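Local coordinates for protein LbaCas13a H328A (C2c2) (Lachnospiraceae bacterium NK4A179, PDB 5WLH) that binds a CRISPR guide RNA and, as a Cas13a nuclease, probably processes the precursor of that guide and cleaves RNA targets it recognises, at residues 1133-1138 against 1176-1180. Numbering follows the deposited sequence.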
loop_
_atom_site.group_PDB
_atom_site.type_symbol
_atom_site.label_atom_id
_atom_site.label_comp_id
_atom_site.label_asym_id
_atom_site.label_seq_id
_atom_site.Cartn_x
_atom_site.Cartn_y
_atom_site.Cartn_z
ATOM N N LEU A 1133 4.842 -16.751 3.151
ATOM C CA LEU A 1133 5.294 -17.975 3.811
ATOM C C LEU A 1133 4.803 -19.193 3.041
ATOM O O LEU A 1133 5.583 -20.081 2.709
ATOM C CB LEU A 1133 4.801 -18.012 5.263
ATOM C CG LEU A 1133 5.115 -19.289 6.048
ATOM C CD1 LEU A 1133 6.609 -19.591 5.974
ATOM C CD2 LEU A 1133 4.663 -19.116 7.493
ATOM N N MET A 1134 3.512 -19.215 2.695
ATOM C CA MET A 1134 3.002 -20.317 1.887
ATOM C C MET A 1134 3.723 -20.403 0.555
ATOM O O MET A 1134 4.064 -21.499 0.091
ATOM C CB MET A 1134 1.503 -20.161 1.651
ATOM C CG MET A 1134 1.014 -21.189 0.650
ATOM S SD MET A 1134 -0.684 -20.839 0.239
ATOM C CE MET A 1134 -0.473 -19.508 -0.956
ATOM N N ASN A 1135 3.939 -19.251 -0.099
ATOM C CA ASN A 1135 4.631 -19.259 -1.382
ATOM C C ASN A 1135 6.068 -19.754 -1.228
ATOM O O ASN A 1135 6.575 -20.470 -2.096
ATOM C CB ASN A 1135 4.638 -17.859 -1.991
ATOM C CG ASN A 1135 3.327 -17.503 -2.661
ATOM O OD1 ASN A 1135 2.449 -18.333 -2.817
ATOM N ND2 ASN A 1135 3.186 -16.242 -3.026
ATOM N N PHE A 1136 6.757 -19.318 -0.165
ATOM C CA PHE A 1136 8.105 -19.808 0.074
ATOM C C PHE A 1136 8.097 -21.320 0.194
ATOM O O PHE A 1136 8.885 -22.013 -0.463
ATOM C CB PHE A 1136 8.702 -19.220 1.354
ATOM C CG PHE A 1136 10.080 -19.741 1.627
ATOM C CD1 PHE A 1136 10.274 -20.963 2.290
ATOM C CD2 PHE A 1136 11.189 -19.054 1.161
ATOM C CE1 PHE A 1136 11.549 -21.459 2.483
ATOM C CE2 PHE A 1136 12.477 -19.538 1.377
ATOM C CZ PHE A 1136 12.657 -20.736 2.042
ATOM N N GLN A 1137 7.221 -21.837 1.057
ATOM C CA GLN A 1137 7.141 -23.284 1.256
ATOM C C GLN A 1137 6.784 -23.996 -0.039
ATOM O O GLN A 1137 7.399 -25.004 -0.386
ATOM C CB GLN A 1137 6.129 -23.613 2.340
ATOM C CG GLN A 1137 6.576 -23.147 3.719
ATOM C CD GLN A 1137 5.512 -23.343 4.761
ATOM O OE1 GLN A 1137 4.344 -23.001 4.555
ATOM N NE2 GLN A 1137 5.906 -23.893 5.897
ATOM N N LEU A 1138 5.801 -23.473 -0.775
ATOM C CA LEU A 1138 5.442 -24.071 -2.054
ATOM C C LEU A 1138 6.615 -24.069 -3.012
ATOM O O LEU A 1138 6.877 -25.066 -3.675
ATOM C CB LEU A 1138 4.274 -23.322 -2.681
ATOM C CG LEU A 1138 2.935 -23.680 -2.071
ATOM C CD1 LEU A 1138 1.875 -22.750 -2.675
ATOM C CD2 LEU A 1138 2.569 -25.186 -2.354
ATOM N N ILE A 1176 0.752 -28.385 1.969
ATOM C CA ILE A 1176 1.145 -27.013 2.274
ATOM C C ILE A 1176 -0.039 -26.076 2.083
ATOM O O ILE A 1176 -0.360 -25.262 2.955
ATOM C CB ILE A 1176 2.345 -26.578 1.415
ATOM C CG1 ILE A 1176 3.617 -27.295 1.892
ATOM C CG2 ILE A 1176 2.532 -25.040 1.540
ATOM C CD1 ILE A 1176 4.800 -27.162 0.949
ATOM N N CYS A 1177 -0.707 -26.182 0.937
ATOM C CA CYS A 1177 -1.807 -25.261 0.669
ATOM C C CYS A 1177 -2.970 -25.510 1.606
ATOM O O CYS A 1177 -3.669 -24.560 1.988
ATOM C CB CYS A 1177 -2.261 -25.370 -0.785
ATOM S SG CYS A 1177 -1.054 -24.744 -1.947
ATOM N N ALA A 1178 -3.178 -26.763 2.016
ATOM C CA ALA A 1178 -4.272 -27.022 2.936
ATOM C C ALA A 1178 -4.072 -26.288 4.251
ATOM O O ALA A 1178 -5.047 -25.971 4.929
ATOM C CB ALA A 1178 -4.437 -28.524 3.173
ATOM N N MET A 1179 -2.821 -26.032 4.652
ATOM C CA MET A 1179 -2.627 -25.305 5.900
ATOM C C MET A 1179 -3.223 -23.911 5.841
ATOM O O MET A 1179 -3.555 -23.341 6.880
ATOM C CB MET A 1179 -1.140 -25.194 6.236
ATOM C CG MET A 1179 -0.503 -26.501 6.608
ATOM S SD MET A 1179 1.152 -26.198 7.300
ATOM C CE MET A 1179 2.106 -26.008 5.811
ATOM N N TYR A 1180 -3.332 -23.333 4.648
ATOM C CA TYR A 1180 -3.676 -21.928 4.514
ATOM C C TYR A 1180 -5.051 -21.674 3.922
ATOM O O TYR A 1180 -5.436 -20.505 3.779
ATOM C CB TYR A 1180 -2.629 -21.231 3.642
ATOM C CG TYR A 1180 -1.248 -21.347 4.238
ATOM C CD1 TYR A 1180 -0.859 -20.522 5.280
ATOM C CD2 TYR A 1180 -0.344 -22.284 3.766
ATOM C CE1 TYR A 1180 0.410 -20.620 5.837
ATOM C CE2 TYR A 1180 0.934 -22.400 4.321
ATOM C CZ TYR A 1180 1.298 -21.559 5.354
ATOM O OH TYR A 1180 2.550 -21.673 5.915
#
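Two helices run almost antiparallel here, their local axes 10.0 Å apart at an angle of 170°, and Tyr1180 spans the gap between them. With chi1 near -60° (m), its ring projects nearly at right angles to 1133-1138, ending beside Gln1137. Met1134 CB lies over one face, 3.7 Å from the centroid of the Tyr1180 ring, in a CH-pi contact. The extended t,t start of Met1134 brings SD to 4.7 Å from the centroid of the Tyr1180 ring, an oblique Met-aromatic contact; chi3 (p) then turns CE away. This flexible thioether just approaches Cys1177 SG, 4.5 Å from Met1134 SD. One turn on, Ile1176 CG2 packs 3.9 Å from Leu1138 CG, and Cys1177 SG sits 3.6 Å from Leu1138 CD1. In Gln1137, m,t carries the amide out toward Tyr1180 and chi3 of -47° helps orient it, so OE1 accepts a 2.6 Å hydrogen bond from Tyr1180 OH, while Gln1137 NE2 is hydrogen-bonded to Tyr1226 O. The contact probably belongs to the HEPN nuclease part: Tyr1180 O accepts a bond from Asn604, within an R-X4-H motif. The chemistry implies a mostly apolar interface in which a directed bond satisfies the phenol, so tyrosine and glutamine can be buried together.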